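Local atomic coordinates of thiamine-phosphate synthase (PDB entry 1XI3), a protein that probably joins a thiazole phosphate to a pyrimidine diphosphate, releasing diphosphate, to make thiamine phosphate with the help of magnesium. Residues D77-A82 against P107-G112; I187-A192 against E204-I209; I149-L154 against L180-D185. All blocks are in the same frame, centred on the assembly; numbering follows the deposited sequence. Where two conformers were deposited one is given.

In the fold
The three interactions illustrate how an eight-stranded parallel barrel is tied to the helices around it. Along the chain they follow in series: interaction 1 closes first, then interaction 3, then interaction 2. Interactions 1 and 2 both reach the barrel sheet, through strands 110-115 and 186-189, yet lie on opposite sides of the chain's centre, with their own centres about 24 Å apart. Interaction 3, centred about 26 Å from interaction 1, joins helix 150-160 to the loop entering strand 186-189. Interactions 2 and 3, about 15 Å apart between centres, touch through Leu180, which packs on Ile187 and Ile209, so that hydrophobic packing runs on from one to the other; interaction 2 also carries the probable phosphate site.

Interaction 1 (D77-A82 against P107-G112); sequences DRVDVA and PNLIIG
Leu109 meets helix 79-85 through one methyl group, CD1, which reaches both Val79 and Ala82, three positions apart and so on the same flank of the helix. The segment carrying these two residues begins at Asp77, a predicted magnesium ligand. Its OD2 is hydrogen-bonded to Thr52 of the second subunit, and its OD1 lies close to OD2 of Asp96, also predicted to bind magnesium, which is consistent with a metal site shared by the two. Arg78 occupies the N-cap position and turns the edge of its guanidinium group to Asp80, in plane. The grip is side-on: NE donates to Asp80 OD1 at 2.8 Å, NH2 donates to Asp80 OD2 with an N-H...O angle of 173°, and both oxygens use their syn lone pairs. Thr52 of the same chain also bonds to Arg78 NH2, which further fixes the rotation of the group.

This is the TIM-barrel fold, in which a helix after each strand packs on the outside of a parallel barrel. Here the helix following strand 72-76 meets the residue that leads into strand 110-115. Val79 presents CG1, placed opposite its backbone N (chi1 172°), to Leu109 CD1 at 4.2 Å, the two side chains slanting across one another. Val90, Ile105 and Ala106 also pack on Val79, covering it from strand 89-92 and from the end of helix 99-105. Ala82, whose backbone N bonds to Arg78 O in the first turn, points its CB at Leu109 CD1, 3.9 Å away. The leucine reaches this far because its outer torsion is fully extended (chi2 180°), carrying CD1 out from the backbone.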
# COMPACT_ATOMS: atom_id res chain seq x y z
N ASP A 77 -6.28 4.33 -4.27
CA ASP A 77 -5.66 4.28 -2.92
C ASP A 77 -4.15 4.20 -2.98
O ASP A 77 -3.44 5.11 -2.53
CB ASP A 77 -6.29 3.08 -2.18
CG ASP A 77 -5.84 2.88 -0.73
OD1 ASP A 77 -6.49 2.01 -0.07
OD2 ASP A 77 -4.89 3.50 -0.24
N ARG A 78 -3.65 3.11 -3.55
CA ARG A 78 -2.28 2.65 -3.31
C ARG A 78 -1.22 3.41 -4.10
O ARG A 78 -0.95 3.10 -5.27
CB ARG A 78 -2.17 1.10 -3.55
CG ARG A 78 -3.02 0.28 -2.60
CD ARG A 78 -2.37 0.28 -1.20
NE ARG A 78 -1.10 -0.41 -1.26
CZ ARG A 78 -0.97 -1.73 -1.12
NH1 ARG A 78 -2.01 -2.49 -0.87
NH2 ARG A 78 0.20 -2.28 -1.24
N VAL A 79 -0.58 4.39 -3.43
CA VAL A 79 0.48 5.21 -4.04
C VAL A 79 1.74 4.35 -4.36
O VAL A 79 2.44 4.57 -5.36
CB VAL A 79 0.83 6.36 -3.13
CG1 VAL A 79 2.04 7.12 -3.64
CG2 VAL A 79 -0.36 7.28 -2.92
N ASP A 80 2.01 3.36 -3.52
CA ASP A 80 3.15 2.44 -3.75
C ASP A 80 2.98 1.72 -5.07
O ASP A 80 3.90 1.66 -5.90
CB ASP A 80 3.36 1.43 -2.62
CG ASP A 80 2.11 0.63 -2.26
OD1 ASP A 80 0.99 1.17 -2.36
OD2 ASP A 80 2.28 -0.55 -1.82
N VAL A 81 1.79 1.18 -5.26
CA VAL A 81 1.49 0.46 -6.50
C VAL A 81 1.55 1.39 -7.71
O VAL A 81 2.17 1.07 -8.71
CB VAL A 81 0.17 -0.26 -6.40
CG1 VAL A 81 -0.20 -0.93 -7.75
CG2 VAL A 81 0.23 -1.33 -5.27
N ALA A 82 0.93 2.56 -7.59
CA ALA A 82 0.94 3.57 -8.64
C ALA A 82 2.38 3.90 -9.03
O ALA A 82 2.71 3.95 -10.20
CB ALA A 82 0.18 4.82 -8.21
N PRO A 107 5.49 13.20 -6.21
CA PRO A 107 5.19 14.49 -6.80
C PRO A 107 4.80 14.51 -8.27
O PRO A 107 4.30 15.54 -8.74
CB PRO A 107 6.52 15.27 -6.60
CG PRO A 107 7.55 14.26 -6.36
CD PRO A 107 6.87 13.09 -5.72
N ASN A 108 5.07 13.45 -9.00
CA ASN A 108 4.70 13.40 -10.43
C ASN A 108 3.35 12.74 -10.73
O ASN A 108 2.92 12.78 -11.88
CB ASN A 108 5.80 12.72 -11.23
CG ASN A 108 7.10 13.48 -11.16
OD1 ASN A 108 7.11 14.67 -10.92
ND2 ASN A 108 8.20 12.78 -11.37
N LEU A 109 2.67 12.16 -9.73
CA LEU A 109 1.39 11.54 -9.95
C LEU A 109 0.27 12.56 -10.03
O LEU A 109 0.25 13.56 -9.28
CB LEU A 109 1.06 10.53 -8.80
CG LEU A 109 1.86 9.28 -8.73
CD1 LEU A 109 1.38 8.45 -7.54
CD2 LEU A 109 1.85 8.45 -10.00
N ILE A 110 -0.67 12.31 -10.92
CA ILE A 110 -1.93 13.03 -10.95
C ILE A 110 -2.75 12.52 -9.78
O ILE A 110 -2.85 11.33 -9.57
CB ILE A 110 -2.67 12.75 -12.25
CG1 ILE A 110 -1.85 13.24 -13.45
CG2 ILE A 110 -4.05 13.37 -12.22
CD1 ILE A 110 -2.34 12.79 -14.75
N ILE A 111 -3.33 13.44 -9.03
CA ILE A 111 -4.13 13.12 -7.86
C ILE A 111 -5.62 13.33 -8.15
O ILE A 111 -6.07 14.45 -8.41
CB ILE A 111 -3.75 13.98 -6.66
CG1 ILE A 111 -2.25 13.87 -6.33
CG2 ILE A 111 -4.64 13.63 -5.44
CD1 ILE A 111 -1.70 12.55 -5.99
N GLY A 112 -6.38 12.26 -8.07
CA GLY A 112 -7.81 12.36 -8.07
C GLY A 112 -8.29 12.25 -6.64
O GLY A 112 -7.75 11.45 -5.88

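Interaction 2 (I187-A192 against E204-I209); sequences IAVISA and EELRKI. With SO4 (sulfate ion), chain C.
One leucine, Leu206, makes all the close contacts of segment 204-209 with Ile187, Val189 and Ala192, across the backbone from a bound sulfate ion. Its two methyls divide the work. CD2 meets Ile187 CD1 at 4.0 Å, the side chains crossing at a slant, and Ile187 can offer that end because its CG1 sits in the crowded position between backbone N and carbonyl carbon (chi1 57°). CD1 faces Val189 tip to tip, 4.2 Å from CG2, and also lies 4.1 Å from Ala192 CB. The cluster spans the last barrel strand, 186-189, and the start of the short helix 191-194, while Leu17 of the first strand packs on Leu206 where the barrel closes.

The sulfate, probably from the crystallisation liquor, is gripped by main-chain nitrogens and a hydroxyl. Ile190 N, at the N-cap of helix 191-194, bonds to sulfate O3 at 3.1 Å, and Ser191 N bonds to sulfate O2 at 3.0 Å with an N-H...O angle of 157°; Gly170 N adds a third bond. Ser191 OG lies 3.0 Å from sulfate O1 and near O2, its proton unsettled between them. Ile190, Ser191 and Gly170 are predicted to bind the thiazole phosphate, so the sulfate probably marks its phosphate position. Amide N-H groups at a helix start probably favour an anion, whereas Leu206 supplies apolar packing behind them.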
# COMPACT_ATOMS: atom_id res chain seq x y z
N ILE A 187 -17.64 10.81 -17.04
CA ILE A 187 -18.35 9.87 -16.18
C ILE A 187 -17.49 8.67 -15.88
O ILE A 187 -16.76 8.18 -16.73
CB ILE A 187 -19.70 9.45 -16.77
CG1 ILE A 187 -19.51 8.83 -18.18
CG2 ILE A 187 -20.61 10.64 -16.84
CD1 ILE A 187 -20.75 8.12 -18.73
N ALA A 188 -17.56 8.22 -14.62
CA ALA A 188 -16.90 7.05 -14.15
C ALA A 188 -17.93 5.95 -13.94
O ALA A 188 -18.96 6.18 -13.31
CB ALA A 188 -16.13 7.32 -12.86
N VAL A 189 -17.62 4.77 -14.47
CA VAL A 189 -18.50 3.64 -14.39
C VAL A 189 -17.78 2.39 -13.90
O VAL A 189 -16.60 2.17 -14.22
CB VAL A 189 -19.20 3.36 -15.74
CG1 VAL A 189 -20.14 4.51 -16.09
CG2 VAL A 189 -18.19 3.15 -16.84
N ILE A 190 -18.51 1.56 -13.16
CA ILE A 190 -18.05 0.23 -12.78
C ILE A 190 -19.07 -0.78 -13.32
O ILE A 190 -18.82 -1.43 -14.33
CB ILE A 190 -17.87 0.09 -11.24
CG1 ILE A 190 -17.08 1.30 -10.70
CG2 ILE A 190 -17.19 -1.24 -10.93
CD1 ILE A 190 -16.57 1.14 -9.25
N SER A 191 -20.23 -0.86 -12.67
CA SER A 191 -21.21 -1.91 -12.97
C SER A 191 -21.73 -1.86 -14.40
O SER A 191 -21.96 -2.91 -15.01
CB SER A 191 -22.38 -1.86 -11.96
OG SER A 191 -23.14 -0.69 -12.13
N ALA A 192 -21.97 -0.66 -14.91
CA ALA A 192 -22.47 -0.49 -16.28
C ALA A 192 -21.60 -1.19 -17.34
O ALA A 192 -22.11 -1.64 -18.39
CB ALA A 192 -22.61 0.97 -16.60
N GLU A 204 -18.54 1.10 -25.63
CA GLU A 204 -18.83 1.81 -26.88
C GLU A 204 -20.07 2.69 -26.77
O GLU A 204 -20.06 3.84 -27.22
CB GLU A 204 -19.04 0.83 -28.03
CG GLU A 204 -17.75 0.30 -28.60
CD GLU A 204 -18.00 -0.67 -29.75
OE1 GLU A 204 -17.27 -1.70 -29.82
OE2 GLU A 204 -18.92 -0.38 -30.59
N GLU A 205 -21.13 2.13 -26.19
CA GLU A 205 -22.39 2.86 -26.02
C GLU A 205 -22.22 4.10 -25.16
O GLU A 205 -22.69 5.17 -25.47
CB GLU A 205 -23.42 1.97 -25.34
CG GLU A 205 -23.88 0.78 -26.16
CD GLU A 205 -24.80 -0.15 -25.38
OE1 GLU A 205 -25.11 0.14 -24.19
OE2 GLU A 205 -25.21 -1.18 -25.96
N LEU A 206 -21.51 3.93 -24.05
CA LEU A 206 -21.27 5.05 -23.17
C LEU A 206 -20.40 6.07 -23.82
O LEU A 206 -20.62 7.26 -23.67
CB LEU A 206 -20.68 4.55 -21.83
CG LEU A 206 -21.73 3.89 -20.94
CD1 LEU A 206 -21.07 2.96 -19.86
CD2 LEU A 206 -22.63 4.91 -20.29
N ARG A 207 -19.37 5.63 -24.55
CA ARG A 207 -18.45 6.55 -25.17
C ARG A 207 -19.18 7.44 -26.18
O ARG A 207 -18.89 8.64 -26.29
CB ARG A 207 -17.32 5.80 -25.88
CG ARG A 207 -16.29 6.71 -26.60
CD ARG A 207 -15.59 7.67 -25.69
NE ARG A 207 -14.75 8.59 -26.42
CZ ARG A 207 -13.54 8.34 -26.91
NH1 ARG A 207 -12.90 7.17 -26.70
NH2 ARG A 207 -12.91 9.29 -27.59
N LYS A 208 -20.08 6.82 -26.91
CA LYS A 208 -20.88 7.54 -27.90
C LYS A 208 -21.72 8.61 -27.21
O LYS A 208 -21.73 9.77 -27.65
CB LYS A 208 -21.79 6.57 -28.62
CG LYS A 208 -22.53 7.21 -29.84
CD LYS A 208 -23.17 6.14 -30.69
N ILE A 209 -22.39 8.22 -26.12
CA ILE A 209 -23.19 9.16 -25.33
C ILE A 209 -22.34 10.32 -24.86
O ILE A 209 -22.70 11.48 -24.99
CB ILE A 209 -23.90 8.47 -24.13
CG1 ILE A 209 -24.93 7.43 -24.61
CG2 ILE A 209 -24.58 9.50 -23.23
CD1 ILE A 209 -25.53 6.57 -23.50
S SO4 C . -21.44 1.92 -10.21
O1 SO4 C . -22.87 1.87 -10.57
O2 SO4 C . -21.08 0.51 -10.13
O3 SO4 C . -20.67 2.59 -11.26
O4 SO4 C . -21.37 2.74 -9.04

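Interaction 3 (I149-L154 against L180-D185); sequences IGLEGL and LKTGVD
Apolar packing carries most of this contact, with Leu154 packing on Val184 and Thr182, and Leu151 on Thr182. Leu154 lies with CG opposite its backbone N (chi1 -179°), which sends its branches to the neighbouring loop: CD1 meets Val184 CG1 at 3.7 Å, the side chains crossing nearly at right angles. Leu151 CD2 lies 4.0 Å from CG2 of Thr182. Val179 and Val137 pack on both leucines.

The polar atoms mostly look elsewhere. Thr182 OG1 sits 3.5 Å from Leu154 CD2, a van der Waals contact, while its hydrogen bond goes to Val179 O in the preceding helix; Arg155 NH1 donates to Thr182 O. Cutting Leu154 back to an alanine removes both methyl branches and is likely to open a gap beside Val184 and take away part of the apolar cover over Thr182 OG1.

Backbone bonds shape the loop: Leu180 to Gly183 form a type I beta turn, closed by Gly183 N to Leu180 O at 3.1 Å, and the positive phi of Gly183 (102°) suits a residue without CB. Helix 150-160 is thus joined to the loop between helix 176-180 and strand 186-189 outside the parallel barrel, as expected of the TIM-barrel fold.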
# COMPACT_ATOMS: atom_id res chain seq x y z
N ILE A 149 -25.05 12.06 -3.54
CA ILE A 149 -25.09 13.52 -3.68
C ILE A 149 -26.18 14.02 -4.64
O ILE A 149 -26.62 15.19 -4.52
CB ILE A 149 -23.73 14.13 -4.08
CG1 ILE A 149 -23.32 13.67 -5.49
CG2 ILE A 149 -22.64 13.80 -3.04
CD1 ILE A 149 -22.02 14.36 -6.00
N GLY A 150 -26.64 13.16 -5.55
CA GLY A 150 -27.66 13.53 -6.53
C GLY A 150 -27.15 14.47 -7.63
O GLY A 150 -26.03 15.03 -7.57
N LEU A 151 -27.99 14.64 -8.66
CA LEU A 151 -27.70 15.56 -9.76
C LEU A 151 -27.52 16.99 -9.31
O LEU A 151 -26.60 17.66 -9.78
CB LEU A 151 -28.78 15.50 -10.86
CG LEU A 151 -28.88 14.16 -11.61
CD1 LEU A 151 -30.17 14.01 -12.39
CD2 LEU A 151 -27.69 13.99 -12.57
N GLU A 152 -28.37 17.49 -8.39
CA GLU A 152 -28.20 18.85 -7.88
C GLU A 152 -26.89 19.07 -7.14
O GLU A 152 -26.24 20.11 -7.27
CB GLU A 152 -29.36 19.23 -6.94
CG GLU A 152 -30.66 19.51 -7.68
CD GLU A 152 -31.70 20.17 -6.80
OE1 GLU A 152 -31.33 20.60 -5.68
OE2 GLU A 152 -32.88 20.26 -7.25
N GLY A 153 -26.49 18.09 -6.33
CA GLY A 153 -25.25 18.19 -5.59
C GLY A 153 -24.06 18.10 -6.52
O GLY A 153 -23.10 18.85 -6.36
N LEU A 154 -24.17 17.21 -7.49
CA LEU A 154 -23.13 17.16 -8.55
C LEU A 154 -23.00 18.51 -9.27
O LEU A 154 -21.91 19.02 -9.42
CB LEU A 154 -23.47 16.05 -9.52
CG LEU A 154 -22.48 15.86 -10.68
CD1 LEU A 154 -21.04 15.58 -10.10
CD2 LEU A 154 -22.95 14.77 -11.55
N LEU A 180 -24.22 13.97 -17.60
CA LEU A 180 -23.31 14.78 -18.42
C LEU A 180 -23.78 16.25 -18.55
O LEU A 180 -22.96 17.18 -18.58
CB LEU A 180 -23.17 14.10 -19.77
CG LEU A 180 -22.32 12.82 -19.76
CD1 LEU A 180 -22.61 11.90 -20.93
CD2 LEU A 180 -20.80 13.17 -19.71
N LYS A 181 -25.09 16.47 -18.55
CA LYS A 181 -25.63 17.82 -18.62
C LYS A 181 -25.42 18.66 -17.35
O LYS A 181 -25.69 19.86 -17.33
CB LYS A 181 -27.11 17.76 -18.99
CG LYS A 181 -27.38 17.38 -20.43
CD LYS A 181 -28.84 17.68 -20.82
CE LYS A 181 -29.67 16.46 -20.96
NZ LYS A 181 -31.09 16.71 -21.44
N THR A 182 -24.89 18.06 -16.28
CA THR A 182 -24.53 18.88 -15.11
C THR A 182 -23.27 19.68 -15.35
O THR A 182 -22.94 20.55 -14.58
CB THR A 182 -24.33 18.04 -13.84
OG1 THR A 182 -23.21 17.17 -14.05
CG2 THR A 182 -25.57 17.23 -13.53
N GLY A 183 -22.51 19.37 -16.42
CA GLY A 183 -21.33 20.11 -16.75
C GLY A 183 -20.01 19.44 -16.37
O GLY A 183 -18.94 20.05 -16.47
N VAL A 184 -20.12 18.19 -15.93
CA VAL A 184 -18.94 17.37 -15.65
C VAL A 184 -18.08 17.16 -16.90
O VAL A 184 -18.55 17.30 -18.03
CB VAL A 184 -19.31 15.99 -15.03
CG1 VAL A 184 -19.90 16.22 -13.59
CG2 VAL A 184 -20.26 15.22 -15.90
N ASP A 185 -16.82 16.87 -16.67
CA ASP A 185 -15.88 16.57 -17.73
C ASP A 185 -15.91 15.11 -18.18
O ASP A 185 -15.34 14.76 -19.19
CB ASP A 185 -14.51 16.99 -17.27
CG ASP A 185 -14.48 18.46 -16.90
OD1 ASP A 185 -14.57 18.82 -15.69
OD2 ASP A 185 -14.52 19.27 -17.85